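Side-chain contacts in glutamate racemase (PDB 3OUT), which belongs to the Asp/Glu/hydantoin racemase family of two-domain alpha/beta proteins and holds D-glutamic acid in a pocket between its domains: residues B[43-46]-B[47-50]; B[151-155]-B[156-160]. One frame throughout, in Å; residues are numbered along the deposited sequence.

Contact 1: B[43-46]-B[47-50]; sequences RIPY and GTKS. With DGL (D-glutamic acid), chain E.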
ATOM      1  N   ARG B  43       0.114  -8.559   0.977  1.00  6.41           N
ATOM      2  CA  ARG B  43      -0.901  -8.147   1.977  1.00  6.21           C
ATOM      3  C   ARG B  43      -1.861  -9.250   2.393  1.00  6.88           C
ATOM      4  O   ARG B  43      -2.769  -8.998   3.199  1.00  8.94           O
ATOM      5  CB  ARG B  43      -1.644  -6.893   1.453  1.00  6.36           C
ATOM      6  CG  ARG B  43      -0.720  -5.811   1.022  1.00  7.07           C
ATOM      7  CD  ARG B  43      -1.431  -4.508   0.622  1.00  8.72           C
ATOM      8  NE  ARG B  43      -2.268  -4.656  -0.571  1.00  8.31           N
ATOM      9  CZ  ARG B  43      -2.699  -3.670  -1.325  1.00  8.48           C
ATOM     10  NH1 ARG B  43      -2.443  -2.393  -1.013  1.00  8.82           N
ATOM     11  NH2 ARG B  43      -3.478  -3.974  -2.374  1.00  9.18           N
ATOM     12  N   ILE B  44      -1.669 -10.468   1.887  1.00  7.36           N
ATOM     13  CA  ILE B  44      -2.402 -11.632   2.396  1.00  7.80           C
ATOM     14  C   ILE B  44      -2.075 -11.881   3.887  1.00  8.03           C
ATOM     15  O   ILE B  44      -0.978 -11.571   4.380  1.00  8.12           O
ATOM     16  CB  ILE B  44      -2.188 -12.914   1.559  1.00  7.97           C
ATOM     17  CG1 ILE B  44      -0.697 -13.318   1.456  1.00  7.32           C
ATOM     18  CG2 ILE B  44      -2.877 -12.774   0.187  1.00 11.26           C
ATOM     19  CD1 ILE B  44      -0.479 -14.670   0.690  1.00 10.63           C
ATOM     20  N   PRO B  45      -3.025 -12.459   4.623  1.00  7.41           N
ATOM     21  CA  PRO B  45      -4.337 -12.911   4.176  1.00  6.68           C
ATOM     22  C   PRO B  45      -5.351 -11.785   4.101  1.00  8.07           C
ATOM     23  O   PRO B  45      -5.277 -10.804   4.859  1.00  8.72           O
ATOM     24  CB  PRO B  45      -4.751 -13.901   5.262  1.00  7.83           C
ATOM     25  CG  PRO B  45      -4.140 -13.318   6.480  1.00  8.71           C
ATOM     26  CD  PRO B  45      -2.825 -12.745   6.041  1.00  7.49           C
ATOM     27  N   TYR B  46      -6.338 -11.926   3.226  1.00  5.91           N
ATOM     28  CA  TYR B  46      -7.496 -11.048   3.252  1.00  6.10           C
ATOM     29  C   TYR B  46      -8.589 -11.559   4.190  1.00  7.18           C
ATOM     30  O   TYR B  46      -9.449 -10.798   4.595  1.00  6.36           O
ATOM     31  CB  TYR B  46      -8.096 -10.945   1.858  1.00  6.63           C
ATOM     32  CG  TYR B  46      -7.388 -10.080   0.841  1.00  6.60           C
ATOM     33  CD1 TYR B  46      -6.003  -9.881   0.853  1.00  8.32           C
ATOM     34  CD2 TYR B  46      -8.101  -9.557  -0.236  1.00  7.50           C
ATOM     35  CE1 TYR B  46      -5.378  -9.147  -0.155  1.00  8.85           C
ATOM     36  CE2 TYR B  46      -7.480  -8.812  -1.235  1.00  8.65           C
ATOM     37  CZ  TYR B  46      -6.119  -8.621  -1.202  1.00  6.67           C
ATOM     38  OH  TYR B  46      -5.602  -7.901  -2.250  1.00  6.37           O
ATOM     39  N   GLY B  47      -8.546 -12.842   4.530  1.00  7.07           N
ATOM     40  CA  GLY B  47      -9.647 -13.475   5.266  1.00  7.61           C
ATOM     41  C   GLY B  47      -9.892 -12.934   6.663  1.00  8.05           C
ATOM     42  O   GLY B  47     -10.935 -13.213   7.270  1.00  7.91           O
ATOM     43  N   THR B  48      -8.905 -12.231   7.216  1.00  7.61           N
ATOM     44  CA  THR B  48      -8.965 -11.671   8.557  1.00  9.38           C
ATOM     45  C   THR B  48      -8.958 -10.138   8.550  1.00  8.73           C
ATOM     46  O   THR B  48      -8.770  -9.553   9.611  1.00 10.79           O
ATOM     47  CB  THR B  48      -7.763 -12.184   9.395  1.00 10.25           C
ATOM     48  OG1 THR B  48      -6.555 -11.781   8.779  1.00 11.08           O
ATOM     49  CG2 THR B  48      -7.833 -13.699   9.504  1.00 13.45           C
ATOM     50  N   LYS B  49      -9.160  -9.507   7.387  1.00  7.06           N
ATOM     51  CA  LYS B  49      -9.142  -8.042   7.254  1.00  6.77           C
ATOM     52  C   LYS B  49     -10.586  -7.508   7.218  1.00  6.79           C
ATOM     53  O   LYS B  49     -11.531  -8.283   7.089  1.00  7.39           O
ATOM     54  CB  LYS B  49      -8.340  -7.647   5.997  1.00  8.47           C
ATOM     55  CG  LYS B  49      -6.890  -8.201   5.863  1.00  9.78           C
ATOM     56  CD  LYS B  49      -5.972  -7.767   7.006  1.00 13.24           C
ATOM     57  CE  LYS B  49      -4.643  -8.608   7.143  1.00 11.23           C
ATOM     58  NZ  LYS B  49      -3.735  -8.620   5.910  1.00 11.66           N
ATOM     59  N   SER B  50     -10.743  -6.205   7.358  1.00  6.65           N
ATOM     60  CA  SER B  50     -12.045  -5.544   7.348  1.00  6.70           C
ATOM     61  C   SER B  50     -12.647  -5.467   5.949  1.00  7.14           C
ATOM     62  O   SER B  50     -11.942  -5.524   4.925  1.00  7.38           O
ATOM     63  CB  SER B  50     -11.958  -4.119   7.882  1.00  6.29           C
ATOM     64  OG  SER B  50     -11.367  -3.257   6.931  1.00  7.86           O
TER
HETATM   65  N   DGL E 266      -6.238 -16.285   0.122  1.00  6.60           N
HETATM   66  CA  DGL E 266      -7.125 -16.357   1.336  1.00  7.79           C
HETATM   67  C   DGL E 266      -6.856 -15.200   2.255  1.00  8.08           C
HETATM   68  O   DGL E 266      -6.258 -14.196   1.807  1.00  8.77           O
HETATM   69  CB  DGL E 266      -8.615 -16.317   1.017  1.00  6.90           C
HETATM   70  CG  DGL E 266      -9.093 -17.351  -0.014  1.00  8.25           C
HETATM   71  CD  DGL E 266     -10.598 -17.488  -0.126  1.00  9.06           C
HETATM   72  OE1 DGL E 266     -11.333 -16.916   0.700  1.00  8.14           O
HETATM   73  OE2 DGL E 266     -11.039 -18.231  -1.049  1.00  8.78           O
HETATM   74  OXT DGL E 266      -7.294 -15.213   3.431  1.00  8.46           O
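K49, the last residue of a type I turn, folds its side chain back to the carbonyl oxygen of P45, a worked example of a lysine gripping main-chain oxygen beside a ligand-binding loop. K49 NZ donates to P45 O at 2.9 Å, with the donor tilted 25° from the carbonyl plane. Bends at chi2 (-60°) and chi4 (58°) curl the lysine chain round that oxygen, so that CG and CE as well as NZ lie close to it. The turn runs from Y46 to K49, closed by K49 N to Y46 O at 3.1 Å. The same ammonium group also hydrogen-bonds to A42 O and I44 O of the second subunit.

Van der Waals contact is slight: P45, which follows a cis peptide bond, sets CG 3.7 Å from the hydroxyl oxygen T48 OG1.

Ligand bonds come from two successive amides. Y46 N gives a hydrogen bond to DGL O at 2.7 Å and G47 N one to DGL OXT at 2.9 Å. P45 O and Y46 N share one peptide group, Y46 O and G47 N the next; donation by K49 NZ and K49 N to those oxygens would probably polarise each peptide and strengthen its N-H toward the D-glutamic acid carboxylate.

Contact 2: B[151-155]-B[156-160]; sequences SMIEE and GFVSG
M152 extends from the helix with its CG opposite the main-chain N (chi1 -178°) and so reaches F157, whose own CG stands beside its backbone N (chi1 -65°). The two chains meet at a slant, M152 CG lying 3.6 Å from F157 CB; M152 is present as selenomethionine, and its chain turns only at chi3, beyond this touching point. The phenyl ring is met at its edge, near its plane, by one polar atom, M152 O, and one apolar atom, the CB of E155, which comes to 3.9 Å from F157 CD1.

The backbone explains why these groups are neighbours. Helix 149-154 ends in a Schellman motif, a standard solution to stopping a helix: G156 takes positive phi (95°), a value at which a CB would be jammed against E155 O. Two bonds return to the last turn, F157 N to M152 O at 3.0 Å and G156 N to I153 O, also 3.0 Å. The first donor is tilted from the carbonyl plane, whereas the second stands well above it. Beyond the motif, V158 CG1 packs loosely on I153 CG2 at 4.3 Å.

Both glutamates direct their polar ends outward from the turn: E155 OE1 forms a salt bridge with K244, and E154 OE2 forms a hydrogen bond with H188 of the ligand pocket. M152 and F157 rest on V163 and thus link the helix end to helix 161-171, while I153, within the helix, packs against M251 and F252 of helix 245-253.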
ATOM      1  N   SER B 151      -3.736 -20.375   7.310  1.00  8.12           N
ATOM      2  CA  SER B 151      -2.322 -20.409   7.722  1.00  8.22           C
ATOM      3  C   SER B 151      -1.806 -21.848   7.904  1.00  9.08           C
ATOM      4  O   SER B 151      -0.700 -22.170   7.512  1.00  9.31           O
ATOM      5  CB  SER B 151      -2.128 -19.603   8.989  1.00  8.43           C
ATOM      6  OG  SER B 151      -0.726 -19.609   9.292  1.00  9.41           O
HETATM    7  N   MSE B 152      -2.636 -22.695   8.497  1.00  8.83           N
HETATM    8  CA  MSE B 152      -2.336 -24.103   8.747  1.00  9.21           C
HETATM    9  C   MSE B 152      -1.896 -24.761   7.435  1.00  9.06           C
HETATM   10  O   MSE B 152      -0.859 -25.424   7.376  1.00  8.79           O
HETATM   11  CB  MSE B 152      -3.592 -24.808   9.330  1.00  9.88           C
HETATM   12  CG  MSE B 152      -3.373 -26.215   9.648  1.00 11.52           C
HETATM   13 SE   MSE B 152      -5.017 -27.055  10.286  1.00 16.95          SE
HETATM   14  CE  MSE B 152      -5.816 -27.236   8.499  1.00 10.87           C
ATOM     15  N   ILE B 153      -2.677 -24.533   6.389  1.00  7.85           N
ATOM     16  CA  ILE B 153      -2.434 -25.158   5.099  1.00  8.53           C
ATOM     17  C   ILE B 153      -1.190 -24.553   4.438  1.00  8.85           C
ATOM     18  O   ILE B 153      -0.349 -25.261   3.852  1.00 10.29           O
ATOM     19  CB  ILE B 153      -3.720 -25.063   4.217  1.00  8.73           C
ATOM     20  CG1 ILE B 153      -4.784 -26.014   4.789  1.00  9.34           C
ATOM     21  CG2 ILE B 153      -3.447 -25.372   2.741  1.00  8.27           C
ATOM     22  CD1 ILE B 153      -6.177 -25.700   4.259  1.00 10.24           C
ATOM     23  N   GLU B 154      -1.044 -23.232   4.552  1.00  9.14           N
ATOM     24  CA  GLU B 154       0.126 -22.561   3.966  1.00 10.08           C
ATOM     25  C   GLU B 154       1.418 -22.957   4.671  1.00 11.06           C
ATOM     26  O   GLU B 154       2.484 -22.912   4.054  1.00 12.29           O
ATOM     27  CB  GLU B 154      -0.039 -21.046   3.922  1.00  9.64           C
ATOM     28  CG  GLU B 154      -1.139 -20.628   2.913  1.00 10.86           C
ATOM     29  CD  GLU B 154      -1.295 -19.146   2.725  1.00 12.66           C
ATOM     30  OE1 GLU B 154      -0.577 -18.365   3.395  1.00 14.39           O
ATOM     31  OE2 GLU B 154      -2.147 -18.732   1.904  1.00 11.88           O
ATOM     32  N   GLU B 155       1.318 -23.362   5.939  1.00  9.89           N
ATOM     33  CA  GLU B 155       2.478 -23.840   6.692  1.00 11.26           C
ATOM     34  C   GLU B 155       2.769 -25.317   6.446  1.00 12.81           C
ATOM     35  O   GLU B 155       3.690 -25.872   7.036  1.00 15.88           O
ATOM     36  CB  GLU B 155       2.274 -23.605   8.168  1.00 11.15           C
ATOM     37  CG  GLU B 155       2.265 -22.152   8.554  1.00 11.72           C
ATOM     38  CD  GLU B 155       3.572 -21.459   8.251  1.00 15.82           C
ATOM     39  OE1 GLU B 155       4.646 -22.117   8.322  1.00 14.45           O
ATOM     40  OE2 GLU B 155       3.534 -20.257   7.880  1.00 18.16           O
ATOM     41  N   GLY B 156       1.953 -25.954   5.625  1.00 13.65           N
ATOM     42  CA  GLY B 156       2.204 -27.348   5.226  1.00 14.64           C
ATOM     43  C   GLY B 156       1.490 -28.396   6.035  1.00 15.50           C
ATOM     44  O   GLY B 156       1.768 -29.593   5.842  1.00 16.94           O
ATOM     45  N   PHE B 157       0.597 -28.004   6.949  1.00 14.60           N
ATOM     46  CA  PHE B 157      -0.169 -28.963   7.736  1.00 14.12           C
ATOM     47  C   PHE B 157      -1.408 -29.291   6.905  1.00 14.23           C
ATOM     48  O   PHE B 157      -2.383 -28.547   6.928  1.00 12.28           O
ATOM     49  CB  PHE B 157      -0.560 -28.408   9.114  1.00 14.54           C
ATOM     50  CG  PHE B 157       0.593 -28.141  10.040  1.00 13.49           C
ATOM     51  CD1 PHE B 157       1.227 -26.922  10.031  1.00 14.22           C
ATOM     52  CD2 PHE B 157       0.976 -29.068  10.998  1.00 18.32           C
ATOM     53  CE1 PHE B 157       2.277 -26.644  10.886  1.00 16.41           C
ATOM     54  CE2 PHE B 157       2.015 -28.792  11.885  1.00 19.92           C
ATOM     55  CZ  PHE B 157       2.662 -27.569  11.838  1.00 19.17           C
ATOM     56  N   VAL B 158      -1.344 -30.390   6.160  1.00 14.55           N
ATOM     57  CA  VAL B 158      -2.365 -30.718   5.124  1.00 16.07           C
ATOM     58  C   VAL B 158      -3.024 -32.094   5.324  1.00 16.38           C
ATOM     59  O   VAL B 158      -3.949 -32.471   4.590  1.00 16.98           O
ATOM     60  CB  VAL B 158      -1.814 -30.600   3.707  1.00 16.66           C
ATOM     61  CG1 VAL B 158      -1.468 -29.106   3.364  1.00 16.57           C
ATOM     62  CG2 VAL B 158      -0.611 -31.542   3.478  1.00 18.17           C
ATOM     63  N   SER B 159      -2.562 -32.817   6.327  1.00 17.15           N
ATOM     64  CA  SER B 159      -3.169 -34.060   6.771  1.00 17.90           C
ATOM     65  C   SER B 159      -2.603 -34.406   8.128  1.00 18.14           C
ATOM     66  O   SER B 159      -1.673 -33.766   8.590  1.00 18.26           O
ATOM     67  CB  SER B 159      -2.881 -35.193   5.775  1.00 19.15           C
ATOM     68  OG  SER B 159      -1.498 -35.480   5.788  1.00 20.79           O
ATOM     69  N   GLY B 160      -3.168 -35.405   8.781  1.00 17.96           N
ATOM     70  CA  GLY B 160      -2.669 -35.818  10.090  1.00 18.63           C
ATOM     71  C   GLY B 160      -3.441 -35.293  11.290  1.00 19.05           C
ATOM     72  O   GLY B 160      -4.527 -34.685  11.182  1.00 18.07           O
TER

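In the fold
Contacts 1 and 2 illustrate two uses of a tight turn in one fold. Their centres are 18 Å apart and their nearest atoms about 5 Å, without touching. Contact 1, in the loop between strand 35-39 and helix 51-67, is the more buried and its chemistry is chiefly polar, with main-chain amides serving the D-glutamic acid. Contact 2 includes an exposed glycine; it combines a helix-ending backbone motif with apolar packing and approaches the pocket through E154, whose side chain lies about 5 Å from the ligand. Both meet the second subunit, contact 1 with hydrogen bonds as well as packing, contact 2 by packing.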